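Local coordinates for protein tubulin binding cofactor C (Leishmania major, PDB 5AJ8) that probably acts as a chaperone that helps fold and assemble tubulin, this chain being its C-terminal domain, at residues N11-S16 and L21-S26. The protein carries 1 engineered substitution. Residues are numbered along the deposited sequence; the frame is centred on the assembly and turned at random.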
loop_
_atom_site.group_PDB
_atom_site.type_symbol
_atom_site.label_atom_id
_atom_site.label_comp_id
_atom_site.label_asym_id
_atom_site.label_seq_id
_atom_site.Cartn_x
_atom_site.Cartn_y
_atom_site.Cartn_z
ATOM N N ASN A 11 -10.283 3.217 9.916
ATOM C CA ASN A 11 -9.861 1.999 10.620
ATOM C C ASN A 11 -8.395 2.043 11.017
ATOM O O ASN A 11 -7.542 2.372 10.199
ATOM C CB ASN A 11 -10.115 0.768 9.750
ATOM C CG ASN A 11 -11.594 0.442 9.615
ATOM O OD1 ASN A 11 -12.372 0.534 10.575
ATOM N ND2 ASN A 11 -11.984 0.035 8.419
ATOM N N VAL A 12 -8.112 1.716 12.273
ATOM C CA VAL A 12 -6.749 1.698 12.800
ATOM C C VAL A 12 -6.296 0.240 12.971
ATOM O O VAL A 12 -7.050 -0.577 13.522
ATOM C CB VAL A 12 -6.664 2.403 14.160
ATOM C CG1 VAL A 12 -5.244 2.342 14.716
ATOM C CG2 VAL A 12 -7.137 3.846 14.054
ATOM N N TYR A 13 -5.085 -0.069 12.519
ATOM C CA TYR A 13 -4.519 -1.417 12.594
ATOM C C TYR A 13 -3.129 -1.379 13.219
ATOM O O TYR A 13 -2.481 -0.346 13.242
ATOM C CB TYR A 13 -4.363 -2.044 11.217
ATOM C CG TYR A 13 -5.666 -2.243 10.483
ATOM C CD1 TYR A 13 -6.197 -1.210 9.715
ATOM C CD2 TYR A 13 -6.367 -3.433 10.572
ATOM C CE1 TYR A 13 -7.392 -1.364 9.039
ATOM C CE2 TYR A 13 -7.572 -3.604 9.896
ATOM C CZ TYR A 13 -8.088 -2.561 9.140
ATOM O OH TYR A 13 -9.263 -2.699 8.455
ATOM N N GLY A 14 -2.694 -2.534 13.697
ATOM C CA GLY A 14 -1.452 -2.682 14.451
ATOM C C GLY A 14 -1.549 -2.109 15.859
ATOM O O GLY A 14 -2.614 -1.621 16.273
ATOM N N PRO A 15 -0.440 -2.163 16.614
ATOM C CA PRO A 15 0.832 -2.764 16.244
ATOM C C PRO A 15 0.760 -4.274 16.201
ATOM O O PRO A 15 -0.057 -4.880 16.878
ATOM C CB PRO A 15 1.786 -2.301 17.358
ATOM C CG PRO A 15 0.911 -1.954 18.493
ATOM C CD PRO A 15 -0.334 -1.398 17.864
ATOM N N SER A 16 1.625 -4.850 15.386
ATOM C CA SER A 16 1.657 -6.264 15.124
ATOM C C SER A 16 3.010 -6.626 14.513
ATOM O O SER A 16 3.539 -5.874 13.705
ATOM C CB SER A 16 0.536 -6.605 14.148
ATOM O OG SER A 16 0.515 -7.985 13.869
ATOM N N LEU A 21 -0.983 -9.358 7.541
ATOM C CA LEU A 21 -2.242 -8.625 7.820
ATOM C C LEU A 21 -3.114 -8.490 6.564
ATOM O O LEU A 21 -2.589 -8.314 5.458
ATOM C CB LEU A 21 -1.952 -7.237 8.378
ATOM C CG LEU A 21 -1.079 -7.168 9.631
ATOM C CD1 LEU A 21 -0.987 -5.710 10.054
ATOM C CD2 LEU A 21 -1.647 -8.027 10.753
ATOM N N PHE A 22 -4.428 -8.580 6.752
ATOM C CA PHE A 22 -5.397 -8.484 5.669
ATOM C C PHE A 22 -6.355 -7.326 5.971
ATOM O O PHE A 22 -7.195 -7.417 6.846
ATOM C CB PHE A 22 -6.124 -9.816 5.488
ATOM C CG PHE A 22 -5.191 -10.954 5.129
ATOM C CD1 PHE A 22 -4.632 -11.026 3.870
ATOM C CD2 PHE A 22 -4.842 -11.919 6.058
ATOM C CE1 PHE A 22 -3.766 -12.046 3.530
ATOM C CE2 PHE A 22 -3.949 -12.955 5.732
ATOM C CZ PHE A 22 -3.418 -13.018 4.463
ATOM N N ILE A 23 -6.171 -6.215 5.272
ATOM C CA ILE A 23 -6.899 -4.974 5.541
ATOM C C ILE A 23 -8.034 -4.870 4.533
ATOM O O ILE A 23 -7.787 -4.756 3.331
ATOM C CB ILE A 23 -5.937 -3.779 5.455
ATOM C CG1 ILE A 23 -4.876 -4.004 6.579
ATOM C CG2 ILE A 23 -6.675 -2.434 5.553
ATOM C CD1 ILE A 23 -4.001 -2.831 6.936
ATOM N N SER A 24 -9.268 -4.934 4.997
ATOM C CA SER A 24 -10.407 -4.901 4.052
ATOM C C SER A 24 -10.640 -3.476 3.516
ATOM O O SER A 24 -10.004 -2.517 3.962
ATOM C CB SER A 24 -11.687 -5.498 4.675
ATOM O OG SER A 24 -12.640 -5.823 3.672
ATOM N N HIS A 25 -11.506 -3.370 2.516
ATOM C CA HIS A 25 -11.841 -2.072 1.887
ATOM C C HIS A 25 -12.561 -1.173 2.880
ATOM O O HIS A 25 -13.335 -1.651 3.693
ATOM C CB HIS A 25 -12.654 -2.231 0.587
ATOM C CG HIS A 25 -13.738 -3.261 0.656
ATOM N ND1 HIS A 25 -14.976 -3.027 1.221
ATOM C CD2 HIS A 25 -13.751 -4.558 0.247
ATOM C CE1 HIS A 25 -15.707 -4.127 1.141
ATOM N NE2 HIS A 25 -14.983 -5.071 0.564
ATOM N N SER A 26 -12.280 0.123 2.826
ATOM C CA SER A 26 -12.917 1.109 3.690
ATOM C C SER A 26 -12.614 2.475 3.115
ATOM O O SER A 26 -11.977 2.555 2.071
ATOM C CB SER A 26 -12.363 0.999 5.127
ATOM O OG SER A 26 -11.050 1.537 5.226
HETATM O O HOH W 1 -10.126 -0.990 6.388
HETATM O O HOH W 2 -9.732 -5.077 8.034
#
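Tyr13 lays its ring against Ile23. Methyl CD1 of Ile23 sits over one ring face, 4.1 Å from the centroid and 19° off the normal, in a CH-pi contact. The second branch, CG2, reaches the far end of the ring, 3.7 Å from Tyr13 CE1. With CG1 beside the backbone N (chi1 -62°) and CG2 anti to it, Ile23 turns both branches to the tyrosine. A water ties the polar end together. It lies in the ring plane at the edge, 2.8 Å from Tyr13 OH. It accepts from Asn11 ND2, donates to Ser24 O and bonds Ser26 OG, which also bonds Gly28 O. The hydroxyl is thus linked through water to the loop after strand 21-23. At the other end, Leu21 CD2 packs 3.8 Å from Ser16 OG. The two segments run nearly antiparallel but belong to different sheets, facing each other across the interior at one end of a parallel beta-helix-like fold. Strand 11-17 pairs with strand 28-35, whose Val29 touches both Tyr13 and Ile23. Ile23 also packs on Ile39 and Cys41 of strand 38-41, while Ser175 and Ser176, near the end of the modelled chain, bond to the backbone of Val12.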